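Local coordinates for protein GNA33 (Neisseria gonorrhoeae FA 1090, PDB 2G5D) that probably cleaves peptidoglycan exolytically at the beta-1,4 linkage between N-acetylmuramic acid and N-acetylglucosamine, leaving a 1,6-anhydro bond on the N-acetylmuramic acid, at residues D145-V150 with A197-F202; H182-S187 with S205-Y210; P139-P144 with G223-L228. One frame throughout, in Å; residues are numbered along the deposited sequence.

Contact 1 (D145-V150 with A197-F202)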
ATOM      1  N   ASP A 145     -11.678  -9.074 -20.065  1.00 30.65           N
ATOM      2  CA  ASP A 145     -11.332  -9.214 -21.481  1.00 30.35           C
ATOM      3  C   ASP A 145     -11.527  -7.933 -22.299  1.00 30.45           C
ATOM      4  O   ASP A 145     -10.924  -7.774 -23.358  1.00 30.63           O
ATOM      5  CB  ASP A 145     -12.169 -10.328 -22.106  1.00 30.50           C
ATOM      6  CG  ASP A 145     -11.948 -11.674 -21.449  1.00 30.51           C
ATOM      7  OD1 ASP A 145     -11.035 -11.792 -20.595  1.00 31.05           O
ATOM      8  OD2 ASP A 145     -12.691 -12.619 -21.804  1.00 29.65           O
ATOM      9  N   ASP A 146     -12.378  -7.032 -21.818  1.00 30.35           N
ATOM     10  CA  ASP A 146     -12.719  -5.811 -22.552  1.00 30.15           C
ATOM     11  C   ASP A 146     -12.318  -4.545 -21.787  1.00 30.15           C
ATOM     12  O   ASP A 146     -12.762  -3.443 -22.104  1.00 30.44           O
ATOM     13  CB  ASP A 146     -14.223  -5.781 -22.854  1.00 30.07           C
ATOM     14  CG  ASP A 146     -15.078  -5.682 -21.592  1.00 30.14           C
ATOM     15  OD1 ASP A 146     -14.675  -6.222 -20.534  1.00 29.96           O
ATOM     16  OD2 ASP A 146     -16.159  -5.061 -21.661  1.00 29.64           O
ATOM     17  N   PHE A 147     -11.486  -4.715 -20.772  1.00 29.85           N
ATOM     18  CA  PHE A 147     -11.048  -3.611 -19.932  1.00 29.80           C
ATOM     19  C   PHE A 147      -9.855  -2.948 -20.606  1.00 29.61           C
ATOM     20  O   PHE A 147      -8.815  -3.574 -20.772  1.00 29.88           O
ATOM     21  CB  PHE A 147     -10.680  -4.159 -18.557  1.00 29.19           C
ATOM     22  CG  PHE A 147     -10.220  -3.122 -17.575  1.00 29.67           C
ATOM     23  CD1 PHE A 147     -11.129  -2.496 -16.737  1.00 29.96           C
ATOM     24  CD2 PHE A 147      -8.870  -2.805 -17.454  1.00 29.57           C
ATOM     25  CE1 PHE A 147     -10.705  -1.553 -15.806  1.00 29.59           C
ATOM     26  CE2 PHE A 147      -8.444  -1.857 -16.535  1.00 29.54           C
ATOM     27  CZ  PHE A 147      -9.375  -1.233 -15.705  1.00 28.23           C
ATOM     28  N   ILE A 148     -10.024  -1.696 -21.025  1.00 29.90           N
ATOM     29  CA  ILE A 148      -8.991  -0.973 -21.780  1.00 29.84           C
ATOM     30  C   ILE A 148      -8.540   0.297 -21.044  1.00 29.98           C
ATOM     31  O   ILE A 148      -9.338   1.212 -20.805  1.00 29.98           O
ATOM     32  CB  ILE A 148      -9.432  -0.673 -23.268  1.00 29.89           C
ATOM     33  CG1 ILE A 148      -9.220  -1.895 -24.166  1.00 29.49           C
ATOM     34  CG2 ILE A 148      -8.645   0.494 -23.881  1.00 29.68           C
ATOM     35  CD1 ILE A 148     -10.436  -2.740 -24.364  1.00 29.21           C
ATOM     36  N   SER A 149      -7.258   0.333 -20.684  1.00 29.71           N
ATOM     37  CA  SER A 149      -6.671   1.501 -20.036  1.00 29.74           C
ATOM     38  C   SER A 149      -6.053   2.449 -21.062  1.00 29.87           C
ATOM     39  O   SER A 149      -5.272   2.033 -21.920  1.00 29.86           O
ATOM     40  CB  SER A 149      -5.628   1.080 -18.995  1.00 29.53           C
ATOM     41  OG  SER A 149      -5.081   2.208 -18.330  1.00 28.87           O
ATOM     42  N   VAL A 150      -6.420   3.725 -20.969  1.00 30.23           N
ATOM     43  CA  VAL A 150      -5.852   4.774 -21.825  1.00 30.54           C
ATOM     44  C   VAL A 150      -5.225   5.891 -20.972  1.00 30.77           C
ATOM     45  O   VAL A 150      -5.885   6.414 -20.070  1.00 30.76           O
ATOM     46  CB  VAL A 150      -6.919   5.386 -22.790  1.00 30.46           C
ATOM     47  CG1 VAL A 150      -6.264   6.347 -23.779  1.00 30.38           C
ATOM     48  CG2 VAL A 150      -7.677   4.295 -23.541  1.00 30.37           C
ATOM     49  N   ALA A 197      -4.942   7.958 -15.825  1.00 33.59           N
ATOM     50  CA  ALA A 197      -5.471   7.221 -16.968  1.00 32.98           C
ATOM     51  C   ALA A 197      -6.971   7.010 -16.819  1.00 32.64           C
ATOM     52  O   ALA A 197      -7.497   7.006 -15.701  1.00 32.36           O
ATOM     53  CB  ALA A 197      -4.774   5.868 -17.091  1.00 33.02           C
ATOM     54  N   ILE A 198      -7.657   6.842 -17.950  1.00 32.28           N
ATOM     55  CA  ILE A 198      -9.078   6.489 -17.956  1.00 31.69           C
ATOM     56  C   ILE A 198      -9.262   5.007 -18.272  1.00 31.44           C
ATOM     57  O   ILE A 198      -8.528   4.434 -19.084  1.00 31.06           O
ATOM     58  CB  ILE A 198      -9.932   7.362 -18.924  1.00 31.80           C
ATOM     59  CG1 ILE A 198      -9.412   7.274 -20.367  1.00 31.64           C
ATOM     60  CG2 ILE A 198      -9.997   8.808 -18.426  1.00 31.75           C
ATOM     61  CD1 ILE A 198     -10.476   7.487 -21.427  1.00 32.16           C
ATOM     62  N   LYS A 199     -10.242   4.394 -17.613  1.00 31.07           N
ATOM     63  CA  LYS A 199     -10.547   2.980 -17.821  1.00 31.15           C
ATOM     64  C   LYS A 199     -11.946   2.805 -18.430  1.00 31.24           C
ATOM     65  O   LYS A 199     -12.931   3.346 -17.913  1.00 31.30           O
ATOM     66  CB  LYS A 199     -10.431   2.192 -16.502  1.00 30.76           C
ATOM     67  CG  LYS A 199      -9.297   2.631 -15.578  1.00 29.84           C
ATOM     68  CD  LYS A 199      -7.930   2.180 -16.068  1.00 29.25           C
ATOM     69  CE  LYS A 199      -6.829   2.745 -15.192  1.00 29.20           C
ATOM     70  NZ  LYS A 199      -5.523   2.064 -15.403  1.00 28.47           N
ATOM     71  N   GLY A 200     -12.026   2.050 -19.522  1.00 31.40           N
ATOM     72  CA  GLY A 200     -13.298   1.839 -20.208  1.00 31.89           C
ATOM     73  C   GLY A 200     -13.343   0.638 -21.134  1.00 32.50           C
ATOM     74  O   GLY A 200     -12.477  -0.241 -21.078  1.00 32.58           O
ATOM     75  N   ARG A 201     -14.372   0.609 -21.977  1.00 32.89           N
ATOM     76  CA  ARG A 201     -14.605  -0.483 -22.926  1.00 33.78           C
ATOM     77  C   ARG A 201     -15.314   0.038 -24.174  1.00 33.86           C
ATOM     78  O   ARG A 201     -16.109   0.978 -24.092  1.00 33.68           O
ATOM     79  CB  ARG A 201     -15.440  -1.595 -22.281  1.00 33.91           C
ATOM     80  CG  ARG A 201     -16.738  -1.110 -21.639  1.00 34.70           C
ATOM     81  CD  ARG A 201     -17.645  -2.248 -21.218  1.00 34.75           C
ATOM     82  NE  ARG A 201     -19.020  -1.773 -21.082  1.00 36.51           N
ATOM     83  CZ  ARG A 201     -19.960  -1.909 -22.010  1.00 36.89           C
ATOM     84  NH1 ARG A 201     -19.701  -2.532 -23.151  1.00 37.32           N
ATOM     85  NH2 ARG A 201     -21.172  -1.423 -21.793  1.00 38.11           N
ATOM     86  N   PHE A 202     -15.026  -0.581 -25.319  1.00 34.32           N
ATOM     87  CA  PHE A 202     -15.693  -0.248 -26.581  1.00 34.75           C
ATOM     88  C   PHE A 202     -17.118  -0.804 -26.587  1.00 35.14           C
ATOM     89  O   PHE A 202     -17.355  -1.937 -26.162  1.00 35.23           O
ATOM     90  CB  PHE A 202     -14.925  -0.802 -27.788  1.00 34.65           C
ATOM     91  CG  PHE A 202     -13.469  -0.397 -27.839  1.00 35.18           C
ATOM     92  CD1 PHE A 202     -12.464  -1.358 -27.739  1.00 35.29           C
ATOM     93  CD2 PHE A 202     -13.103   0.939 -27.996  1.00 35.15           C
ATOM     94  CE1 PHE A 202     -11.109  -0.994 -27.793  1.00 35.31           C
ATOM     95  CE2 PHE A 202     -11.760   1.312 -28.053  1.00 35.22           C
ATOM     96  CZ  PHE A 202     -10.760   0.343 -27.945  1.00 34.97           C
TER

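Contact 2 (H182-S187 with S205-Y210)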
ATOM      1  N   HIS A 182     -12.960   4.597 -31.991  1.00 32.90           N
ATOM      2  CA  HIS A 182     -14.132   4.852 -31.122  1.00 32.78           C
ATOM      3  C   HIS A 182     -14.058   6.245 -30.487  1.00 32.79           C
ATOM      4  O   HIS A 182     -12.966   6.754 -30.231  1.00 33.06           O
ATOM      5  CB  HIS A 182     -14.219   3.804 -30.006  1.00 32.76           C
ATOM      6  CG  HIS A 182     -14.677   2.455 -30.472  1.00 32.83           C
ATOM      7  ND1 HIS A 182     -13.853   1.580 -31.150  1.00 33.29           N
ATOM      8  CD2 HIS A 182     -15.863   1.816 -30.325  1.00 33.12           C
ATOM      9  CE1 HIS A 182     -14.517   0.466 -31.415  1.00 33.20           C
ATOM     10  NE2 HIS A 182     -15.740   0.584 -30.926  1.00 33.36           N
ATOM     11  N   THR A 183     -15.213   6.849 -30.216  1.00 32.78           N
ATOM     12  CA  THR A 183     -15.270   8.163 -29.559  1.00 32.97           C
ATOM     13  C   THR A 183     -15.399   8.020 -28.048  1.00 33.17           C
ATOM     14  O   THR A 183     -16.073   7.108 -27.565  1.00 33.22           O
ATOM     15  CB  THR A 183     -16.469   9.013 -30.047  1.00 33.02           C
ATOM     16  OG1 THR A 183     -17.691   8.427 -29.576  1.00 32.88           O
ATOM     17  CG2 THR A 183     -16.495   9.127 -31.579  1.00 32.79           C
ATOM     18  N   ALA A 184     -14.776   8.932 -27.303  1.00 33.47           N
ATOM     19  CA  ALA A 184     -14.857   8.919 -25.837  1.00 33.65           C
ATOM     20  C   ALA A 184     -15.389  10.230 -25.267  1.00 33.90           C
ATOM     21  O   ALA A 184     -14.935  11.313 -25.648  1.00 34.03           O
ATOM     22  CB  ALA A 184     -13.505   8.584 -25.229  1.00 33.74           C
ATOM     23  N   ASP A 185     -16.354  10.123 -24.355  1.00 34.22           N
ATOM     24  CA  ASP A 185     -16.945  11.293 -23.708  1.00 34.52           C
ATOM     25  C   ASP A 185     -16.335  11.526 -22.329  1.00 34.57           C
ATOM     26  O   ASP A 185     -16.790  10.946 -21.339  1.00 34.58           O
ATOM     27  CB  ASP A 185     -18.465  11.134 -23.592  1.00 34.63           C
ATOM     28  CG  ASP A 185     -19.167  12.446 -23.294  1.00 34.75           C
ATOM     29  OD1 ASP A 185     -20.182  12.429 -22.566  1.00 35.29           O
ATOM     30  OD2 ASP A 185     -18.702  13.494 -23.787  1.00 34.56           O
ATOM     31  N   LEU A 186     -15.323  12.394 -22.273  1.00 34.68           N
ATOM     32  CA  LEU A 186     -14.506  12.585 -21.067  1.00 34.84           C
ATOM     33  C   LEU A 186     -15.245  13.152 -19.854  1.00 34.94           C
ATOM     34  O   LEU A 186     -14.834  12.928 -18.713  1.00 34.84           O
ATOM     35  CB  LEU A 186     -13.252  13.414 -21.372  1.00 34.83           C
ATOM     36  CG  LEU A 186     -12.141  12.731 -22.181  1.00 34.89           C
ATOM     37  CD1 LEU A 186     -10.947  13.656 -22.309  1.00 35.23           C
ATOM     38  CD2 LEU A 186     -11.713  11.397 -21.569  1.00 35.04           C
ATOM     39  N   SER A 187     -16.332  13.877 -20.101  1.00 35.06           N
ATOM     40  CA  SER A 187     -17.184  14.371 -19.022  1.00 35.06           C
ATOM     41  C   SER A 187     -17.859  13.230 -18.242  1.00 35.11           C
ATOM     42  O   SER A 187     -18.274  13.416 -17.097  1.00 35.28           O
ATOM     43  CB  SER A 187     -18.234  15.331 -19.577  1.00 34.93           C
ATOM     44  OG  SER A 187     -18.879  14.773 -20.708  1.00 34.77           O
ATOM     45  N   SER A 205     -19.902   2.696 -31.285  1.00 35.33           N
ATOM     46  CA  SER A 205     -18.745   3.495 -31.685  1.00 35.03           C
ATOM     47  C   SER A 205     -18.381   4.439 -30.538  1.00 34.77           C
ATOM     48  O   SER A 205     -18.011   5.595 -30.751  1.00 34.66           O
ATOM     49  CB  SER A 205     -19.016   4.265 -32.986  1.00 34.98           C
ATOM     50  OG  SER A 205     -19.806   5.417 -32.752  1.00 34.92           O
ATOM     51  N   ARG A 206     -18.493   3.926 -29.317  1.00 34.74           N
ATOM     52  CA  ARG A 206     -18.205   4.707 -28.120  1.00 34.56           C
ATOM     53  C   ARG A 206     -17.167   4.044 -27.221  1.00 34.46           C
ATOM     54  O   ARG A 206     -16.962   2.829 -27.277  1.00 34.41           O
ATOM     55  CB  ARG A 206     -19.484   4.945 -27.318  1.00 34.66           C
ATOM     56  CG  ARG A 206     -20.513   5.862 -27.973  1.00 34.98           C
ATOM     57  CD  ARG A 206     -21.630   6.126 -26.982  1.00 35.70           C
ATOM     58  NE  ARG A 206     -22.496   7.231 -27.378  1.00 36.82           N
ATOM     59  CZ  ARG A 206     -23.193   7.975 -26.524  1.00 36.94           C
ATOM     60  NH1 ARG A 206     -23.107   7.748 -25.216  1.00 36.53           N
ATOM     61  NH2 ARG A 206     -23.966   8.956 -26.977  1.00 36.53           N
ATOM     62  N   PHE A 207     -16.518   4.867 -26.400  1.00 34.24           N
ATOM     63  CA  PHE A 207     -15.671   4.413 -25.302  1.00 34.07           C
ATOM     64  C   PHE A 207     -16.316   4.928 -24.015  1.00 33.78           C
ATOM     65  O   PHE A 207     -16.342   6.136 -23.760  1.00 33.87           O
ATOM     66  CB  PHE A 207     -14.248   4.957 -25.468  1.00 34.09           C
ATOM     67  CG  PHE A 207     -13.207   4.208 -24.675  1.00 34.29           C
ATOM     68  CD1 PHE A 207     -12.738   4.713 -23.459  1.00 34.22           C
ATOM     69  CD2 PHE A 207     -12.686   3.006 -25.147  1.00 33.89           C
ATOM     70  CE1 PHE A 207     -11.775   4.035 -22.726  1.00 32.80           C
ATOM     71  CE2 PHE A 207     -11.719   2.316 -24.418  1.00 33.69           C
ATOM     72  CZ  PHE A 207     -11.265   2.834 -23.204  1.00 33.48           C
ATOM     73  N   LEU A 208     -16.867   4.003 -23.234  1.00 33.42           N
ATOM     74  CA  LEU A 208     -17.654   4.330 -22.045  1.00 33.05           C
ATOM     75  C   LEU A 208     -16.906   3.928 -20.780  1.00 32.72           C
ATOM     76  O   LEU A 208     -16.148   2.954 -20.810  1.00 32.74           O
ATOM     77  CB  LEU A 208     -18.986   3.573 -22.071  1.00 33.17           C
ATOM     78  CG  LEU A 208     -19.737   3.388 -23.390  1.00 33.21           C
ATOM     79  CD1 LEU A 208     -20.668   2.196 -23.279  1.00 33.30           C
ATOM     80  CD2 LEU A 208     -20.495   4.656 -23.761  1.00 33.50           C
ATOM     81  N   PRO A 209     -17.127   4.660 -19.663  1.00 32.27           N
ATOM     82  CA  PRO A 209     -16.577   4.254 -18.362  1.00 31.90           C
ATOM     83  C   PRO A 209     -16.792   2.762 -18.113  1.00 31.47           C
ATOM     84  O   PRO A 209     -17.823   2.220 -18.518  1.00 31.22           O
ATOM     85  CB  PRO A 209     -17.395   5.084 -17.369  1.00 31.95           C
ATOM     86  CG  PRO A 209     -17.712   6.326 -18.116  1.00 32.13           C
ATOM     87  CD  PRO A 209     -17.887   5.923 -19.562  1.00 32.41           C
ATOM     88  N   TYR A 210     -15.817   2.097 -17.491  1.00 30.80           N
ATOM     89  CA  TYR A 210     -15.960   0.685 -17.184  1.00 30.44           C
ATOM     90  C   TYR A 210     -17.006   0.472 -16.084  1.00 30.64           C
ATOM     91  O   TYR A 210     -17.426   1.428 -15.415  1.00 31.00           O
ATOM     92  CB  TYR A 210     -14.616   0.005 -16.832  1.00 30.13           C
ATOM     93  CG  TYR A 210     -14.662  -1.471 -17.151  1.00 29.38           C
ATOM     94  CD1 TYR A 210     -14.826  -2.428 -16.142  1.00 29.14           C
ATOM     95  CD2 TYR A 210     -14.626  -1.909 -18.477  1.00 28.94           C
ATOM     96  CE1 TYR A 210     -14.920  -3.787 -16.452  1.00 28.70           C
ATOM     97  CE2 TYR A 210     -14.715  -3.247 -18.794  1.00 28.62           C
ATOM     98  CZ  TYR A 210     -14.862  -4.185 -17.778  1.00 28.91           C
ATOM     99  OH  TYR A 210     -14.963  -5.512 -18.113  1.00 29.55           O
TER

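Contact 3 (P139-P144 with G223-L228)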
ATOM      1  N   PRO A 139     -16.716 -14.745  -6.781  1.00 30.22           N
ATOM      2  CA  PRO A 139     -15.557 -14.704  -7.681  1.00 30.35           C
ATOM      3  C   PRO A 139     -14.615 -13.504  -7.452  1.00 29.93           C
ATOM      4  O   PRO A 139     -15.081 -12.381  -7.230  1.00 30.11           O
ATOM      5  CB  PRO A 139     -16.206 -14.614  -9.070  1.00 30.21           C
ATOM      6  CG  PRO A 139     -17.535 -14.009  -8.823  1.00 30.58           C
ATOM      7  CD  PRO A 139     -17.981 -14.559  -7.514  1.00 30.40           C
ATOM      8  N   ILE A 140     -13.307 -13.762  -7.487  1.00 29.40           N
ATOM      9  CA  ILE A 140     -12.282 -12.709  -7.533  1.00 29.01           C
ATOM     10  C   ILE A 140     -11.878 -12.617  -8.985  1.00 28.99           C
ATOM     11  O   ILE A 140     -11.411 -13.598  -9.565  1.00 28.93           O
ATOM     12  CB  ILE A 140     -11.009 -13.031  -6.668  1.00 29.36           C
ATOM     13  CG1 ILE A 140     -11.281 -12.941  -5.161  1.00 29.44           C
ATOM     14  CG2 ILE A 140      -9.828 -12.051  -6.999  1.00 28.47           C
ATOM     15  CD1 ILE A 140     -12.343 -13.836  -4.619  1.00 28.16           C
ATOM     16  N   TYR A 141     -12.069 -11.443  -9.576  1.00 28.86           N
ATOM     17  CA  TYR A 141     -11.770 -11.236 -10.983  1.00 28.88           C
ATOM     18  C   TYR A 141     -10.398 -10.613 -11.216  1.00 29.00           C
ATOM     19  O   TYR A 141      -9.969  -9.724 -10.475  1.00 29.25           O
ATOM     20  CB  TYR A 141     -12.811 -10.322 -11.632  1.00 28.46           C
ATOM     21  CG  TYR A 141     -14.227 -10.822 -11.610  1.00 28.76           C
ATOM     22  CD1 TYR A 141     -15.128 -10.331 -10.675  1.00 27.59           C
ATOM     23  CD2 TYR A 141     -14.689 -11.737 -12.568  1.00 27.98           C
ATOM     24  CE1 TYR A 141     -16.443 -10.762 -10.653  1.00 30.47           C
ATOM     25  CE2 TYR A 141     -16.014 -12.171 -12.568  1.00 28.38           C
ATOM     26  CZ  TYR A 141     -16.884 -11.680 -11.610  1.00 29.44           C
ATOM     27  OH  TYR A 141     -18.185 -12.100 -11.576  1.00 28.40           O
ATOM     28  N   GLY A 142      -9.729 -11.084 -12.263  1.00 29.18           N
ATOM     29  CA  GLY A 142      -8.575 -10.400 -12.814  1.00 29.75           C
ATOM     30  C   GLY A 142      -9.029  -9.366 -13.820  1.00 30.14           C
ATOM     31  O   GLY A 142     -10.228  -9.100 -13.941  1.00 30.93           O
ATOM     32  N   ILE A 143      -8.079  -8.769 -14.534  1.00 30.31           N
ATOM     33  CA  ILE A 143      -8.397  -7.786 -15.574  1.00 30.60           C
ATOM     34  C   ILE A 143      -9.332  -8.375 -16.655  1.00 30.75           C
ATOM     35  O   ILE A 143      -8.979  -9.351 -17.326  1.00 31.13           O
ATOM     36  CB  ILE A 143      -7.116  -7.167 -16.199  1.00 30.47           C
ATOM     37  CG1 ILE A 143      -6.353  -6.354 -15.146  1.00 29.94           C
ATOM     38  CG2 ILE A 143      -7.467  -6.289 -17.408  1.00 30.90           C
ATOM     39  CD1 ILE A 143      -4.876  -6.165 -15.450  1.00 30.47           C
ATOM     40  N   PRO A 144     -10.533  -7.786 -16.809  1.00 30.37           N
ATOM     41  CA  PRO A 144     -11.528  -8.244 -17.786  1.00 30.59           C
ATOM     42  C   PRO A 144     -11.025  -8.268 -19.232  1.00 30.44           C
ATOM     43  O   PRO A 144     -10.066  -7.573 -19.574  1.00 30.63           O
ATOM     44  CB  PRO A 144     -12.659  -7.227 -17.632  1.00 30.25           C
ATOM     45  CG  PRO A 144     -12.496  -6.686 -16.275  1.00 30.17           C
ATOM     46  CD  PRO A 144     -11.026  -6.639 -16.032  1.00 30.42           C
ATOM     47  N   GLY A 223     -18.772 -14.102 -17.935  1.00 32.74           N
ATOM     48  CA  GLY A 223     -18.272 -14.580 -19.221  1.00 32.58           C
ATOM     49  C   GLY A 223     -17.162 -13.767 -19.872  1.00 32.63           C
ATOM     50  O   GLY A 223     -16.737 -14.095 -20.977  1.00 32.62           O
ATOM     51  N   LYS A 224     -16.683 -12.715 -19.210  1.00 32.49           N
ATOM     52  CA  LYS A 224     -15.721 -11.805 -19.852  1.00 32.65           C
ATOM     53  C   LYS A 224     -14.580 -11.316 -18.945  1.00 32.76           C
ATOM     54  O   LYS A 224     -13.996 -10.251 -19.181  1.00 32.76           O
ATOM     55  CB  LYS A 224     -16.444 -10.619 -20.514  1.00 32.60           C
ATOM     56  CG  LYS A 224     -17.189  -9.695 -19.551  1.00 33.01           C
ATOM     57  CD  LYS A 224     -17.683  -8.461 -20.267  1.00 33.32           C
ATOM     58  CE  LYS A 224     -17.966  -7.348 -19.278  1.00 33.34           C
ATOM     59  NZ  LYS A 224     -18.582  -6.182 -19.972  1.00 33.23           N
ATOM     60  N   ALA A 225     -14.271 -12.092 -17.911  1.00 32.93           N
ATOM     61  CA  ALA A 225     -13.142 -11.799 -17.036  1.00 32.76           C
ATOM     62  C   ALA A 225     -12.619 -13.087 -16.411  1.00 32.89           C
ATOM     63  O   ALA A 225     -13.414 -13.946 -16.018  1.00 32.45           O
ATOM     64  CB  ALA A 225     -13.537 -10.803 -15.955  1.00 33.01           C
ATOM     65  N   PRO A 226     -11.279 -13.230 -16.324  1.00 33.00           N
ATOM     66  CA  PRO A 226     -10.710 -14.378 -15.605  1.00 33.19           C
ATOM     67  C   PRO A 226     -11.075 -14.315 -14.124  1.00 33.50           C
ATOM     68  O   PRO A 226     -11.103 -13.227 -13.542  1.00 34.19           O
ATOM     69  CB  PRO A 226      -9.198 -14.211 -15.797  1.00 32.78           C
ATOM     70  CG  PRO A 226      -8.998 -12.784 -16.133  1.00 32.80           C
ATOM     71  CD  PRO A 226     -10.232 -12.347 -16.871  1.00 32.85           C
ATOM     72  N   ILE A 227     -11.404 -15.468 -13.549  1.00 33.51           N
ATOM     73  CA  ILE A 227     -11.681 -15.591 -12.121  1.00 33.25           C
ATOM     74  C   ILE A 227     -10.496 -16.300 -11.446  1.00 33.09           C
ATOM     75  O   ILE A 227     -10.088 -17.390 -11.862  1.00 32.88           O
ATOM     76  CB  ILE A 227     -13.014 -16.340 -11.865  1.00 33.40           C
ATOM     77  CG1 ILE A 227     -14.186 -15.511 -12.392  1.00 33.42           C
ATOM     78  CG2 ILE A 227     -13.211 -16.634 -10.380  1.00 32.36           C
ATOM     79  CD1 ILE A 227     -15.330 -16.344 -12.951  1.00 33.85           C
ATOM     80  N   LEU A 228      -9.943 -15.666 -10.415  1.00 32.49           N
ATOM     81  CA  LEU A 228      -8.743 -16.177  -9.758  1.00 32.66           C
ATOM     82  C   LEU A 228      -9.071 -17.118  -8.603  1.00 32.32           C
ATOM     83  O   LEU A 228      -8.196 -17.796  -8.069  1.00 33.16           O
ATOM     84  CB  LEU A 228      -7.860 -15.018  -9.272  1.00 32.59           C
ATOM     85  CG  LEU A 228      -7.588 -13.851 -10.237  1.00 32.71           C
ATOM     86  CD1 LEU A 228      -6.759 -12.799  -9.535  1.00 31.73           C
ATOM     87  CD2 LEU A 228      -6.909 -14.286 -11.522  1.00 32.55           C
TER

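Contact 1 (D145-V150 with A197-F202)
Phe147 sets its CG anti to the backbone N (chi1 -179°), and Lys199 meets the ring with a chain whose bend at chi2 (-75°) brings CD to 3.7 Å from Phe147 CZ. Beyond the bend the Lys199 chain runs on past Ser149, where NZ gives a 3.0 Å hydrogen bond to Ser149 OG. The ammonium has a second partner in a salt bridge to Asp262, so a strand of the larger body shares it with the sheet. On the other face, Ile148 CD1 lies 3.9 Å from Phe202 CE1, the two side chains at about a right angle, and Val150 CB packs on Ile198 CG1. Asp146 runs side by side with Arg201 but touches its methylene: OD2 is 3.2 Å from Arg201 CD. The polar ends look elsewhere, Asp146 to Tyr210 and Lys224, Arg201 to Glu203. Four main-chain bonds hold the strands, Val150 N to Ile198 O being almost straight (176°). Ser149 and Lys199 form the non-hydrogen-bonded pair between two hydrogen-bonded ones: regular antiparallel pairing, here of the outermost strand 148-151 with its neighbour 197-203 in the five-stranded mixed sheet of the MltA-specific insert domain.

Contact 2 (H182-S187 with S205-Y210)
Thr183 and Phe207 form the close-packed side of this contact: Phe207 N reaches Thr183 O at 2.6 Å, a short bond bent to 141° at the hydrogen. Thr183 O also receives a CA-H...O contact from Arg206 CA, at 3.3 Å. Next to it, Ala184 CB sits 3.7 Å from Phe207 CB, and the Phe207 ring, with CG anti to the backbone N (chi1 -161°), leads off from Ala184 into an apolar cluster with Ile148, Val150, Ile198 and Ile165. At the start of the pairing, beside Ser205, the His182 ring carbon CD2 lies 3.4 Å from Arg206 O, and the ring also meets that of Phe202. The strands pair in parallel but diverge, their directions 40° apart; this is the one parallel pairing in a five-stranded mixed sheet whose other neighbours are antiparallel, and the chain goes from 182-184 through strand 197-203 before returning alongside as 206-209. Toward solvent the contact is thinner. Ser205 O there takes two bonds from one residue: Thr183 N approaches from above the carbonyl plane at 3.1 Å, and Thr183 OG1 comes within that plane, also at 3.1 Å. Arg206 is itself exposed, its side chain extended from CG to NE.

Contact 3 (P139-P144 with G223-L228)
Lys224 makes the first touch along 223-228, and it does so with its backbone: the carbonyl O rests near CA and CB of Pro144, while NZ, at the far end of the side chain, is engaged by His211 and by Asp146. Ala225 comes next and points its methyl group toward 139-144, between the Tyr141 ring and the Pro144 ring; its CB is 3.7 Å from Tyr141 CD2. Pro226 follows with two distinct surfaces. Its carbonyl O accepts the hydrogen bond from Gly142 N at 2.8 Å, the donor tilted 30° from the carbonyl plane, and the same oxygen also receives a CA-H...O contact from Tyr141 CA. The Pro226 ring lies the other way, with CD 3.3 Å from Ile143 O and CG close to the backbone of Gly142, which has no side chain to intervene. At Ile227 the chain enters strand 227-231. Tyr141 and Ile227 are a non-hydrogen-bonded antiparallel pair and leave the same face; with CG of Tyr141 and CG1 of Ile227 both anti to the carbonyl carbon, the side chains lie side by side, Ile227 CG1 3.8 Å from Tyr141 CE2. The other branch of Ile227, CG2, packs against Pro139 CB, which itself stands 3.9 Å above one face of the Tyr141 ring, offset toward the rim. Leu228 completes the pairing: Leu228 N bonds to Ile140 O at 2.7 Å, and the two side chains cross at about a right angle, CD1 of Leu228 meeting CG2 of Ile140, on the side lined by Phe315 and Ile258. The chemistry is thus divided: two main-chain hydrogen bonds flanking one residue pair set the register, while alkyl, proline and tyrosine surfaces supply the side-chain contact, implying an apolar join with no charged pair across it.

From the N terminus, 139-144 opens contact 3, and the chain runs straight on into 145-150, which opens contact 1. Residues 182-187 then open contact 2. Strand 197-202 returns to close contact 1, and after a tight turn 205-210 closes contact 2, so these two loops cross. Finally 223-228 closes contact 3, whose loop encloses both of the others. Contacts 1 and 2 share the five-stranded sheet through neighbouring strands 197-203 and 206-209, where Arg201 N probably bonds Leu208 O, whereas contact 3 pairs strands 138-141 and 227-231 in the larger strand system outside that sheet. The chain's exit and return lie together there: Asp145 N probably bonds Lys224 O.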